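Local coordinates for homoserine O-acetyltransferase (Bacillus anthracis str. 'Ames Ancestor', PDB 3I1I), which probably catalyses the transfer of an acetyl group from acetyl-CoA to the hydroxyl of homoserine, a step towards methionine, at residues V27-E32 with I89-L94; N43-C48 with L148-G153; F124-F129 with V287-I292; V132-C137 with A165-H170. All blocks are in the same frame, centred on the assembly; numbering follows the deposited sequence.

Contact 1: residues V27-E32 with I89-L94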
loop_
_atom_site.group_PDB
_atom_site.type_symbol
_atom_site.label_atom_id
_atom_site.label_comp_id
_atom_site.label_asym_id
_atom_site.label_seq_id
_atom_site.Cartn_x
_atom_site.Cartn_y
_atom_site.Cartn_z
ATOM N N VAL A 27 1.244 14.056 -30.015
ATOM C CA VAL A 27 0.192 13.669 -29.084
ATOM C C VAL A 27 -1.177 13.742 -29.764
ATOM O O VAL A 27 -1.360 14.494 -30.717
ATOM C CB VAL A 27 0.178 14.621 -27.854
ATOM C CG1 VAL A 27 1.536 14.579 -27.099
ATOM C CG2 VAL A 27 -0.121 15.995 -28.293
ATOM N N GLN A 28 -2.123 12.964 -29.255
ATOM C CA GLN A 28 -3.528 13.045 -29.643
ATOM C C GLN A 28 -4.362 13.070 -28.365
ATOM O O GLN A 28 -3.899 12.680 -27.307
ATOM C CB GLN A 28 -3.941 11.844 -30.473
ATOM C CG GLN A 28 -3.578 10.513 -29.794
ATOM C CD GLN A 28 -4.056 9.270 -30.533
ATOM O OE1 GLN A 28 -4.399 9.325 -31.707
ATOM N NE2 GLN A 28 -4.105 8.138 -29.813
HETATM N N MSE A 29 -5.612 13.484 -28.505
HETATM C CA MSE A 29 -6.484 13.721 -27.394
HETATM C C MSE A 29 -7.929 13.572 -27.840
HETATM O O MSE A 29 -8.406 14.328 -28.670
HETATM C CB MSE A 29 -6.241 15.130 -26.872
HETATM C CG MSE A 29 -6.919 15.427 -25.538
HETATM SE SE MSE A 29 -6.667 17.306 -25.057
HETATM C CE MSE A 29 -6.020 17.106 -23.299
ATOM N N GLY A 30 -8.648 12.622 -27.269
ATOM C CA GLY A 30 -10.058 12.500 -27.599
ATOM C C GLY A 30 -10.842 13.600 -26.941
ATOM O O GLY A 30 -10.406 14.140 -25.961
ATOM N N TYR A 31 -11.997 13.951 -27.474
ATOM C CA TYR A 31 -12.876 14.868 -26.755
ATOM C C TYR A 31 -14.291 14.713 -27.243
ATOM O O TYR A 31 -14.546 13.987 -28.207
ATOM C CB TYR A 31 -12.441 16.324 -26.908
ATOM C CG TYR A 31 -12.590 16.918 -28.292
ATOM C CD1 TYR A 31 -13.672 17.704 -28.608
ATOM C CD2 TYR A 31 -11.610 16.736 -29.270
ATOM C CE1 TYR A 31 -13.816 18.257 -29.877
ATOM C CE2 TYR A 31 -11.735 17.320 -30.554
ATOM C CZ TYR A 31 -12.839 18.070 -30.849
ATOM O OH TYR A 31 -13.003 18.648 -32.097
ATOM N N GLU A 32 -15.210 15.388 -26.570
ATOM C CA GLU A 32 -16.587 15.330 -26.965
ATOM C C GLU A 32 -17.248 16.578 -26.441
ATOM O O GLU A 32 -16.728 17.175 -25.515
ATOM C CB GLU A 32 -17.238 14.035 -26.456
ATOM C CG GLU A 32 -17.505 13.982 -24.962
ATOM C CD GLU A 32 -17.817 12.587 -24.494
ATOM O OE1 GLU A 32 -16.925 11.731 -24.668
ATOM O OE2 GLU A 32 -18.941 12.353 -23.934
ATOM N N ILE A 89 -17.455 21.172 -23.184
ATOM C CA ILE A 89 -16.402 20.328 -23.757
ATOM C C ILE A 89 -15.721 19.508 -22.661
ATOM O O ILE A 89 -15.545 19.965 -21.536
ATOM C CB ILE A 89 -15.270 21.170 -24.419
ATOM C CG1 ILE A 89 -15.852 22.221 -25.362
ATOM C CG2 ILE A 89 -14.221 20.242 -25.137
ATOM C CD1 ILE A 89 -14.817 23.274 -25.867
ATOM N N CYS A 90 -15.310 18.298 -23.004
ATOM C CA CYS A 90 -14.530 17.475 -22.107
ATOM C C CYS A 90 -13.583 16.650 -22.929
ATOM O O CYS A 90 -13.964 16.151 -23.969
ATOM C CB CYS A 90 -15.475 16.568 -21.337
ATOM S SG CYS A 90 -14.637 15.656 -20.009
ATOM N N THR A 91 -12.375 16.462 -22.430
ATOM C CA THR A 91 -11.295 15.833 -23.174
ATOM C C THR A 91 -10.688 14.653 -22.401
ATOM O O THR A 91 -10.770 14.604 -21.178
ATOM C CB THR A 91 -10.163 16.876 -23.441
ATOM O OG1 THR A 91 -9.575 17.268 -22.198
ATOM C CG2 THR A 91 -10.700 18.139 -24.158
ATOM N N ASP A 92 -10.056 13.720 -23.107
ATOM C CA ASP A 92 -9.308 12.658 -22.457
ATOM C C ASP A 92 -7.918 13.166 -21.998
ATOM O O ASP A 92 -7.197 13.764 -22.767
ATOM C CB ASP A 92 -9.037 11.488 -23.415
ATOM C CG ASP A 92 -10.289 10.776 -23.904
ATOM O OD1 ASP A 92 -11.253 10.583 -23.131
ATOM O OD2 ASP A 92 -10.249 10.356 -25.085
ATOM N N ASN A 93 -7.527 12.851 -20.770
ATOM C CA ASN A 93 -6.227 13.215 -20.250
ATOM C C ASN A 93 -5.109 12.366 -20.857
ATOM O O ASN A 93 -5.327 11.197 -21.241
ATOM C CB ASN A 93 -6.232 13.059 -18.735
ATOM C CG ASN A 93 -7.191 13.975 -18.064
ATOM O OD1 ASN A 93 -7.618 14.977 -18.636
ATOM N ND2 ASN A 93 -7.534 13.662 -16.815
ATOM N N LEU A 94 -3.917 12.947 -20.961
ATOM C CA LEU A 94 -2.698 12.147 -21.235
ATOM C C LEU A 94 -2.570 10.893 -20.291
ATOM O O LEU A 94 -3.011 10.928 -19.131
ATOM C CB LEU A 94 -1.441 13.008 -21.026
ATOM C CG LEU A 94 -0.939 14.015 -22.065
ATOM C CD1 LEU A 94 0.155 14.873 -21.399
ATOM C CD2 LEU A 94 -0.405 13.271 -23.314
#
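Strands 24-34 and 87-91 are antiparallel neighbours in the mixed sheet of the alpha/beta hydrolase fold, their pairing followed here through the end of the second strand into the loop after it. Ile89 has CG2 anti to its backbone N, which sets that methyl 4.3 Å from Tyr31 CD1; the hydroxyl of the same tyrosine reaches Glu301 of the second subunit. Cys90 forms a hydrogen-bonded pair with Glu32. Cys90 N meets Glu32 O at 3.1 Å and Glu32 N meets Cys90 O at 3.0 Å, each donor lying nearly on the axis of the carbonyl that receives it. Thr91 faces Tyr31 as a non-hydrogen-bonded pair, and Thr91 CG2 packs on Tyr31 CB at 3.7 Å. Its OG1 takes the crowded position between N and carbonyl carbon (chi1 65°), where Gln136 of helix 129-142 bonds it; the Met29 selenomethionine chain crosses the Thr91 side chain obliquely, Met29 CG 3.2 Å from Asp92 O. Past the strand, Asp92 N still donates to Gly30 O at 2.9 Å, from 37° above the carbonyl plane. The carboxylate lies against Gly30, with Asp92 OD2 3.3 Å from Gly30 CA in the space a beta carbon would need; Lys9, Ile105 N and Ser55 N satisfy it. Leu94 closes the series by a light apolar touch, its CD2 4.5 Å from Val27 CG1.

Contact 2: residues N43-C48 with L148-G153; sequences NVILIC and LHAVMG
Met152, Leu46 and Ile45 bury the most surface where strands 44-48 and 150-154 run side by side in the parallel part of the alpha/beta hydrolase sheet. Met152, a selenomethionine, has its CG in the crowded position between N and carbonyl carbon (chi1 57°) and a chain bent at chi3. It lies alongside Ile47, pointing the same way, so that Met152 CG meets Ile47 CD1 at a tight 3.4 Å. The chain then crosses Ile45 obliquely and sets SE 4.0 Å from Ile45 CG2. That methyl is anti to the backbone N, and Ile45 CA adds a CA-H...O contact with Ala150 O at 3.2 Å. Ala150 shares this face, which helix 362-370 covers through Leu369 and Val365. Leu46 points to the other face, beneath helix 156-167. With CG anti to its backbone N (chi1 176°), it lies beside Val151, their CD2 and CG2 methyls 4.0 Å apart, while Leu148 CD1 comes across Leu46 CB at the same separation. The backbone ladder has the alternation of parallel strands: Leu46 N donates to Ala150 O at 2.9 Å, and Leu46 O receives Met152 N at 3.0 Å. At the start the register is disturbed, for Val44 O receives His149 N in a short but bent bond and Ala150 N only weakly. At the other end, Gly153 opens a Gly-x-Ser-x-Gly sequence consistent with the nucleophile elbow of this fold; Ser155, just past the strand, would then be the nucleophile. The last rung before that turn is Cys48 N to Met152 O, 2.8 Å, with the donor in the carbonyl plane.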
loop_
_atom_site.group_PDB
_atom_site.type_symbol
_atom_site.label_atom_id
_atom_site.label_comp_id
_atom_site.label_asym_id
_atom_site.label_seq_id
_atom_site.Cartn_x
_atom_site.Cartn_y
_atom_site.Cartn_z
ATOM N N ASN A 43 -20.261 31.089 -24.534
ATOM C CA ASN A 43 -20.976 30.154 -23.653
ATOM C C ASN A 43 -20.270 28.794 -23.465
ATOM O O ASN A 43 -20.912 27.760 -23.297
ATOM C CB ASN A 43 -22.402 29.963 -24.178
ATOM C CG ASN A 43 -22.440 29.270 -25.519
ATOM O OD1 ASN A 43 -21.464 29.326 -26.283
ATOM N ND2 ASN A 43 -23.538 28.560 -25.795
ATOM N N VAL A 44 -18.946 28.805 -23.485
ATOM C CA VAL A 44 -18.174 27.562 -23.388
ATOM C C VAL A 44 -17.755 27.216 -21.951
ATOM O O VAL A 44 -17.175 28.046 -21.239
ATOM C CB VAL A 44 -16.893 27.612 -24.261
ATOM C CG1 VAL A 44 -16.155 26.250 -24.229
ATOM C CG2 VAL A 44 -17.246 28.041 -25.707
ATOM N N ILE A 45 -18.045 25.978 -21.551
ATOM C CA ILE A 45 -17.610 25.423 -20.272
ATOM C C ILE A 45 -16.746 24.211 -20.550
ATOM O O ILE A 45 -17.180 23.288 -21.228
ATOM C CB ILE A 45 -18.813 24.998 -19.412
ATOM C CG1 ILE A 45 -19.710 26.217 -19.133
ATOM C CG2 ILE A 45 -18.329 24.372 -18.134
ATOM C CD1 ILE A 45 -20.954 25.984 -18.196
ATOM N N LEU A 46 -15.522 24.217 -20.057
ATOM C CA LEU A 46 -14.632 23.078 -20.202
ATOM C C LEU A 46 -14.682 22.271 -18.918
ATOM O O LEU A 46 -14.529 22.843 -17.856
ATOM C CB LEU A 46 -13.197 23.559 -20.478
ATOM C CG LEU A 46 -12.116 22.474 -20.567
ATOM C CD1 LEU A 46 -12.411 21.446 -21.680
ATOM C CD2 LEU A 46 -10.736 23.109 -20.705
ATOM N N ILE A 47 -14.959 20.969 -19.032
ATOM C CA ILE A 47 -15.002 20.001 -17.930
ATOM C C ILE A 47 -13.753 19.129 -18.038
ATOM O O ILE A 47 -13.403 18.647 -19.114
ATOM C CB ILE A 47 -16.203 19.017 -18.071
ATOM C CG1 ILE A 47 -17.544 19.750 -18.154
ATOM C CG2 ILE A 47 -16.270 18.022 -16.897
ATOM C CD1 ILE A 47 -17.897 20.565 -16.980
ATOM N N CYS A 48 -13.085 18.901 -16.920
ATOM C CA CYS A 48 -11.884 18.082 -16.895
ATOM C C CYS A 48 -12.158 16.836 -16.075
ATOM O O CYS A 48 -12.780 16.923 -15.006
ATOM C CB CYS A 48 -10.784 18.861 -16.238
ATOM S SG CYS A 48 -10.499 20.452 -17.021
ATOM N N LEU A 148 -13.269 31.093 -21.844
ATOM C CA LEU A 148 -14.141 30.094 -21.271
ATOM C C LEU A 148 -15.080 30.768 -20.282
ATOM O O LEU A 148 -14.655 31.547 -19.461
ATOM C CB LEU A 148 -13.313 29.017 -20.581
ATOM C CG LEU A 148 -12.350 28.232 -21.476
ATOM C CD1 LEU A 148 -11.531 27.212 -20.689
ATOM C CD2 LEU A 148 -13.090 27.574 -22.650
ATOM N N HIS A 149 -16.358 30.464 -20.355
ATOM C CA HIS A 149 -17.326 30.942 -19.356
ATOM C C HIS A 149 -16.976 30.305 -18.011
ATOM O O HIS A 149 -17.109 30.936 -16.975
ATOM C CB HIS A 149 -18.755 30.538 -19.773
ATOM C CG HIS A 149 -19.835 31.105 -18.904
ATOM N ND1 HIS A 149 -20.299 32.403 -19.033
ATOM C CD2 HIS A 149 -20.557 30.547 -17.904
ATOM C CE1 HIS A 149 -21.239 32.623 -18.130
ATOM N NE2 HIS A 149 -21.416 31.514 -17.434
ATOM N N ALA A 150 -16.514 29.053 -18.047
ATOM C CA ALA A 150 -16.043 28.327 -16.838
ATOM C C ALA A 150 -15.169 27.161 -17.230
ATOM O O ALA A 150 -15.330 26.594 -18.327
ATOM C CB ALA A 150 -17.233 27.792 -15.948
ATOM N N VAL A 151 -14.248 26.832 -16.328
ATOM C CA VAL A 151 -13.511 25.600 -16.378
ATOM C C VAL A 151 -13.708 24.899 -15.013
ATOM O O VAL A 151 -13.721 25.513 -13.972
ATOM C CB VAL A 151 -12.017 25.824 -16.666
ATOM C CG1 VAL A 151 -11.335 26.559 -15.497
ATOM C CG2 VAL A 151 -11.330 24.488 -16.948
HETATM N N MSE A 152 -13.868 23.599 -15.036
HETATM C CA MSE A 152 -14.246 22.874 -13.836
HETATM C C MSE A 152 -13.987 21.394 -13.940
HETATM O O MSE A 152 -13.825 20.862 -15.018
HETATM C CB MSE A 152 -15.706 23.105 -13.524
HETATM C CG MSE A 152 -16.619 22.736 -14.630
HETATM SE SE MSE A 152 -18.459 23.419 -14.228
HETATM C CE MSE A 152 -18.818 22.505 -12.396
ATOM N N GLY A 153 -13.942 20.770 -12.775
ATOM C CA GLY A 153 -13.711 19.362 -12.646
ATOM C C GLY A 153 -13.570 18.909 -11.193
ATOM O O GLY A 153 -13.305 19.726 -10.272
#

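Contact 3: residues F124-F129 with V287-I292; sequences FPVFTF and VLLHDI
Two apolar touches carry the close part of this contact. Val126 CG1, anti to its backbone N, meets Leu289 CD1 at 3.6 Å, the two side chains crossing at about a right angle. Phe129 instead lies alongside Val287 and points the same way, so that Val287 CG2 sits at the ring edge, in plane, 3.9 Å from Phe129 CE2. Ala156, Met159 and Ile160 of helix 156-167 also pack on this phenylalanine. Leu289 and Val287 lie on helix 277-289, part of the helical insertion between strands 174-178 and 309-313, the place where alpha/beta hydrolases commonly carry their cap; the contact thus joins that insertion to the start of helix 129-142. Across this contact the packing loosens around Thr128 and the buried His290. Thr128 CG2 only grazes Leu289 CD1 at 4.4 Å, and His290 CB stays 4.5 Å from Phe129 CD2, near the ring plane. Thr128 is partly exposed, as is Val287, and occupies the N-cap: its OG1 makes a weak bond to Leu130 N, while its own N donates to the Asp131 carboxylate. Tyr251 of the third subunit packs on Thr128, and Lys253 of that subunit on Val126.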
loop_
_atom_site.group_PDB
_atom_site.type_symbol
_atom_site.label_atom_id
_atom_site.label_comp_id
_atom_site.label_asym_id
_atom_site.label_seq_id
_atom_site.Cartn_x
_atom_site.Cartn_y
_atom_site.Cartn_z
ATOM N N PHE A 124 8.171 6.902 -21.857
ATOM C CA PHE A 124 7.215 8.008 -21.950
ATOM C C PHE A 124 7.599 9.151 -21.015
ATOM O O PHE A 124 8.081 8.921 -19.917
ATOM C CB PHE A 124 5.782 7.563 -21.679
ATOM C CG PHE A 124 4.764 8.550 -22.161
ATOM C CD1 PHE A 124 4.399 8.575 -23.500
ATOM C CD2 PHE A 124 4.223 9.484 -21.299
ATOM C CE1 PHE A 124 3.486 9.493 -23.975
ATOM C CE2 PHE A 124 3.303 10.411 -21.757
ATOM C CZ PHE A 124 2.938 10.428 -23.104
ATOM N N PRO A 125 7.404 10.401 -21.452
ATOM C CA PRO A 125 7.821 11.477 -20.564
ATOM C C PRO A 125 6.870 11.679 -19.404
ATOM O O PRO A 125 5.683 11.423 -19.525
ATOM C CB PRO A 125 7.784 12.720 -21.453
ATOM C CG PRO A 125 6.834 12.389 -22.536
ATOM C CD PRO A 125 6.953 10.904 -22.760
ATOM N N VAL A 126 7.411 12.158 -18.299
ATOM C CA VAL A 126 6.614 12.579 -17.186
ATOM C C VAL A 126 5.746 13.738 -17.621
ATOM O O VAL A 126 6.257 14.714 -18.270
ATOM C CB VAL A 126 7.504 13.012 -16.024
ATOM C CG1 VAL A 126 6.655 13.637 -14.919
ATOM C CG2 VAL A 126 8.346 11.789 -15.529
ATOM N N PHE A 127 4.455 13.633 -17.282
ATOM C CA PHE A 127 3.517 14.709 -17.497
ATOM C C PHE A 127 2.913 15.221 -16.197
ATOM O O PHE A 127 2.813 14.484 -15.217
ATOM C CB PHE A 127 2.398 14.267 -18.464
ATOM C CG PHE A 127 1.238 13.548 -17.800
ATOM C CD1 PHE A 127 0.087 14.235 -17.483
ATOM C CD2 PHE A 127 1.303 12.185 -17.524
ATOM C CE1 PHE A 127 -0.986 13.598 -16.902
ATOM C CE2 PHE A 127 0.245 11.521 -16.928
ATOM C CZ PHE A 127 -0.908 12.225 -16.607
ATOM N N THR A 128 2.472 16.481 -16.246
ATOM C CA THR A 128 1.733 17.115 -15.187
ATOM C C THR A 128 0.364 17.541 -15.699
ATOM O O THR A 128 0.072 17.480 -16.895
ATOM C CB THR A 128 2.439 18.380 -14.726
ATOM O OG1 THR A 128 2.366 19.386 -15.760
ATOM C CG2 THR A 128 3.881 18.059 -14.381
ATOM N N PHE A 129 -0.478 17.993 -14.793
ATOM C CA PHE A 129 -1.789 18.470 -15.180
ATOM C C PHE A 129 -1.722 19.807 -15.841
ATOM O O PHE A 129 -2.673 20.228 -16.469
ATOM C CB PHE A 129 -2.771 18.427 -13.998
ATOM C CG PHE A 129 -3.092 17.002 -13.572
ATOM C CD1 PHE A 129 -3.682 16.110 -14.481
ATOM C CD2 PHE A 129 -2.749 16.533 -12.317
ATOM C CE1 PHE A 129 -3.930 14.788 -14.137
ATOM C CE2 PHE A 129 -2.998 15.204 -11.972
ATOM C CZ PHE A 129 -3.581 14.328 -12.896
ATOM N N VAL A 287 -0.349 13.083 -10.204
ATOM C CA VAL A 287 -1.105 13.504 -9.036
ATOM C C VAL A 287 -0.114 13.903 -7.952
ATOM O O VAL A 287 -0.276 14.933 -7.286
ATOM C CB VAL A 287 -2.047 12.397 -8.497
ATOM C CG1 VAL A 287 -2.456 12.718 -7.023
ATOM C CG2 VAL A 287 -3.276 12.183 -9.451
ATOM N N LEU A 288 0.901 13.087 -7.754
ATOM C CA LEU A 288 1.888 13.343 -6.706
ATOM C C LEU A 288 2.714 14.630 -6.963
ATOM O O LEU A 288 3.104 15.319 -6.021
ATOM C CB LEU A 288 2.766 12.114 -6.573
ATOM C CG LEU A 288 4.156 11.994 -6.006
ATOM C CD1 LEU A 288 4.464 10.506 -6.203
ATOM C CD2 LEU A 288 5.168 12.855 -6.742
ATOM N N LEU A 289 2.941 14.939 -8.238
ATOM C CA LEU A 289 3.601 16.177 -8.625
ATOM C C LEU A 289 2.697 17.409 -8.580
ATOM O O LEU A 289 3.225 18.515 -8.720
ATOM C CB LEU A 289 4.150 16.065 -10.051
ATOM C CG LEU A 289 5.361 15.158 -10.238
ATOM C CD1 LEU A 289 5.648 15.003 -11.719
ATOM C CD2 LEU A 289 6.571 15.672 -9.432
ATOM N N HIS A 290 1.371 17.251 -8.404
ATOM C CA HIS A 290 0.474 18.383 -8.519
ATOM C C HIS A 290 0.718 19.499 -7.489
ATOM O O HIS A 290 0.568 19.311 -6.288
ATOM C CB HIS A 290 -0.995 17.966 -8.458
ATOM C CG HIS A 290 -1.938 19.126 -8.395
ATOM N ND1 HIS A 290 -2.098 20.003 -9.445
ATOM C CD2 HIS A 290 -2.724 19.589 -7.390
ATOM C CE1 HIS A 290 -2.947 20.958 -9.095
ATOM N NE2 HIS A 290 -3.352 20.725 -7.855
ATOM N N ASP A 291 0.989 20.693 -8.009
ATOM C CA ASP A 291 1.454 21.844 -7.239
ATOM C C ASP A 291 1.364 23.089 -8.096
ATOM O O ASP A 291 2.253 23.331 -8.937
ATOM C CB ASP A 291 2.920 21.644 -6.891
ATOM C CG ASP A 291 3.464 22.732 -5.980
ATOM O OD1 ASP A 291 2.661 23.598 -5.562
ATOM O OD2 ASP A 291 4.697 22.691 -5.658
ATOM N N ILE A 292 0.284 23.853 -7.936
ATOM C CA ILE A 292 0.122 25.064 -8.716
ATOM C C ILE A 292 1.257 26.071 -8.399
ATOM O O ILE A 292 1.634 26.870 -9.265
ATOM C CB ILE A 292 -1.306 25.710 -8.593
ATOM C CG1 ILE A 292 -1.539 26.295 -7.207
ATOM C CG2 ILE A 292 -2.404 24.720 -9.012
ATOM C CD1 ILE A 292 -2.754 27.204 -7.122
#

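Contact 4: residues V132-C137 with A165-H170; sequences VARMQC and AVHYPH. With GOL (glycerol), chain E.
A cysteine sulfur rests over the face of Tyr168 while an arginine takes hold of the same residue's hydroxyl. Cys137 SG, anti to its backbone N, stands 3.9 Å from the ring centroid and 17° off the ring normal, a sulfur-aromatic contact. Cys137 CB shares that face as a CH-pi donor, so the side chain lies flat across the ring. Arg134 comes from one turn earlier. Its chain bends at chi2 and brings NH1 to Tyr168 OH at 3.0 Å in a nearly straight bond (164°), with the oxygen almost exactly in the guanidinium plane; the guanidinium and ring planes are 88° apart. NE is salt-bridged to Glu20, so the guanidinium is held through both NE and NH1, and Glu20 probably balances part of its charge. Water 1 adds a further link, donating to Arg134 O at 3.1 Å and bonding weakly to Tyr168 OH. Next to NH1 a glycerol, probably from the crystallisation liquor, continues the polar chain: Arg134 NH1 donates to glycerol O3 at 3.1 Å, and O3 donates on to His167 O at 3.2 Å. Glycerol C3 presses close to His167 ND1, at 3.0 Å. Tyr168 is the first residue to leave helical geometry after helix 156-167, so its ring bridges from the end of that helix to the flank of helix 129-142. Two such neighbouring helices on one face of the central sheet, the second following the strand that leads into the presumed nucleophile elbow, belong to the alpha/beta hydrolase fold.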
loop_
_atom_site.group_PDB
_atom_site.type_symbol
_atom_site.label_atom_id
_atom_site.label_comp_id
_atom_site.label_asym_id
_atom_site.label_seq_id
_atom_site.Cartn_x
_atom_site.Cartn_y
_atom_site.Cartn_z
ATOM N N VAL A 132 -1.677 18.848 -19.509
ATOM C CA VAL A 132 -3.019 18.604 -19.988
ATOM C C VAL A 132 -3.766 19.935 -20.312
ATOM O O VAL A 132 -4.435 20.048 -21.349
ATOM C CB VAL A 132 -3.826 17.688 -19.031
ATOM C CG1 VAL A 132 -5.299 17.643 -19.436
ATOM C CG2 VAL A 132 -3.186 16.244 -18.970
ATOM N N ALA A 133 -3.615 20.923 -19.443
ATOM C CA ALA A 133 -4.194 22.232 -19.632
ATOM C C ALA A 133 -3.599 22.893 -20.915
ATOM O O ALA A 133 -4.328 23.505 -21.691
ATOM C CB ALA A 133 -3.943 23.099 -18.375
ATOM N N ARG A 134 -2.299 22.743 -21.158
ATOM C CA ARG A 134 -1.708 23.335 -22.366
ATOM C C ARG A 134 -2.259 22.683 -23.642
ATOM O O ARG A 134 -2.555 23.377 -24.609
ATOM C CB ARG A 134 -0.187 23.261 -22.360
ATOM C CG ARG A 134 0.468 23.911 -21.110
ATOM C CD ARG A 134 1.436 24.960 -21.544
ATOM N NE ARG A 134 2.228 25.575 -20.465
ATOM C CZ ARG A 134 1.974 26.765 -19.902
ATOM N NH1 ARG A 134 0.906 27.510 -20.253
ATOM N NH2 ARG A 134 2.798 27.205 -18.962
HETATM N N MSE A 135 -2.445 21.364 -23.623
HETATM C CA MSE A 135 -3.026 20.705 -24.756
HETATM C C MSE A 135 -4.470 21.133 -24.974
HETATM O O MSE A 135 -4.822 21.493 -26.076
HETATM C CB MSE A 135 -2.936 19.211 -24.614
HETATM C CG MSE A 135 -1.540 18.712 -24.888
HETATM SE SE MSE A 135 -1.402 16.858 -24.325
HETATM C CE MSE A 135 -2.881 16.121 -25.403
ATOM N N GLN A 136 -5.288 21.120 -23.927
ATOM C CA GLN A 136 -6.665 21.559 -24.027
ATOM C C GLN A 136 -6.793 22.980 -24.621
ATOM O O GLN A 136 -7.670 23.257 -25.436
ATOM C CB GLN A 136 -7.290 21.562 -22.648
ATOM C CG GLN A 136 -7.610 20.176 -22.085
ATOM C CD GLN A 136 -8.136 20.289 -20.663
ATOM O OE1 GLN A 136 -7.718 21.171 -19.899
ATOM N NE2 GLN A 136 -9.085 19.441 -20.320
ATOM N N CYS A 137 -5.910 23.870 -24.186
ATOM C CA CYS A 137 -5.908 25.215 -24.656
ATOM C C CYS A 137 -5.649 25.314 -26.170
ATOM O O CYS A 137 -6.262 26.150 -26.843
ATOM C CB CYS A 137 -4.861 26.012 -23.901
ATOM S SG CYS A 137 -4.966 27.738 -24.261
ATOM N N ALA A 165 -6.779 28.276 -14.482
ATOM C CA ALA A 165 -6.998 29.538 -13.788
ATOM C C ALA A 165 -5.667 30.279 -13.508
ATOM O O ALA A 165 -5.571 31.507 -13.654
ATOM C CB ALA A 165 -7.775 29.310 -12.501
ATOM N N VAL A 166 -4.644 29.534 -13.136
ATOM C CA VAL A 166 -3.329 30.125 -12.883
ATOM C C VAL A 166 -2.658 30.565 -14.205
ATOM O O VAL A 166 -2.230 31.694 -14.329
ATOM C CB VAL A 166 -2.411 29.139 -12.103
ATOM C CG1 VAL A 166 -0.973 29.618 -12.089
ATOM C CG2 VAL A 166 -2.948 28.959 -10.689
ATOM N N HIS A 167 -2.609 29.684 -15.196
ATOM C CA HIS A 167 -1.780 29.941 -16.356
ATOM C C HIS A 167 -2.451 30.564 -17.551
ATOM O O HIS A 167 -1.754 31.020 -18.425
ATOM C CB HIS A 167 -1.039 28.683 -16.741
ATOM C CG HIS A 167 -0.016 28.287 -15.734
ATOM N ND1 HIS A 167 1.301 28.703 -15.802
ATOM C CD2 HIS A 167 -0.128 27.572 -14.585
ATOM C CE1 HIS A 167 1.967 28.218 -14.763
ATOM N NE2 HIS A 167 1.123 27.539 -14.001
ATOM N N TYR A 168 -3.783 30.630 -17.595
ATOM C CA TYR A 168 -4.454 31.293 -18.685
ATOM C C TYR A 168 -5.451 32.265 -18.138
ATOM O O TYR A 168 -6.650 32.190 -18.416
ATOM C CB TYR A 168 -5.120 30.271 -19.603
ATOM C CG TYR A 168 -4.128 29.404 -20.305
ATOM C CD1 TYR A 168 -3.324 29.918 -21.317
ATOM C CD2 TYR A 168 -3.954 28.100 -19.934
ATOM C CE1 TYR A 168 -2.368 29.124 -21.960
ATOM C CE2 TYR A 168 -3.002 27.265 -20.580
ATOM C CZ TYR A 168 -2.225 27.778 -21.579
ATOM O OH TYR A 168 -1.333 26.952 -22.201
ATOM N N PRO A 169 -4.952 33.217 -17.362
ATOM C CA PRO A 169 -5.857 34.098 -16.685
ATOM C C PRO A 169 -6.658 35.039 -17.599
ATOM O O PRO A 169 -7.694 35.502 -17.169
ATOM C CB PRO A 169 -4.923 34.925 -15.801
ATOM C CG PRO A 169 -3.673 34.937 -16.547
ATOM C CD PRO A 169 -3.541 33.593 -17.126
ATOM N N HIS A 170 -6.229 35.345 -18.815
ATOM C CA HIS A 170 -7.086 36.195 -19.638
ATOM C C HIS A 170 -8.229 35.392 -20.270
ATOM O O HIS A 170 -9.082 35.976 -20.918
ATOM C CB HIS A 170 -6.296 36.931 -20.736
ATOM C CG HIS A 170 -5.050 37.597 -20.244
ATOM N ND1 HIS A 170 -4.970 38.221 -19.011
ATOM C CD2 HIS A 170 -3.822 37.725 -20.814
ATOM C CE1 HIS A 170 -3.743 38.675 -18.829
ATOM N NE2 HIS A 170 -3.031 38.406 -19.917
HETATM C C1 GOL E . 4.195 30.338 -18.121
HETATM O O1 GOL E . 5.106 31.058 -17.340
HETATM C C2 GOL E . 2.966 31.214 -18.086
HETATM O O2 GOL E . 3.070 32.174 -19.111
HETATM C C3 GOL E . 1.653 30.468 -18.196
HETATM O O3 GOL E . 1.168 30.478 -19.520
HETATM O O HOH W 1 -1.075 25.941 -25.361
#

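Contacts 1 and 2 are successive slices of one sheet, their centres about 14 Å apart: strand 87-91 lies between strands 24-34 and 44-48 and pairs with both, with Ile89 N 2.9 Å from Ile45 O and Ile89 O 2.8 Å from Ile47 N. Contact 4 lies on one face of this sheet, where Met135 SE comes 3.7 Å from Leu94 CG of contact 1 and Gln136 NE2 packs against Cys48 SG of contact 2. Contact 3, its centre about 21 Å from that of contact 2, reaches contact 4 through Phe127 and Val132. The presumed triad of Ser155, His351 and Asp318 lies near Gly153 of contact 2 and the Val287 side chain of contact 3, touching neither; the glycerol sits beside Arg134 and His167 in contact 4.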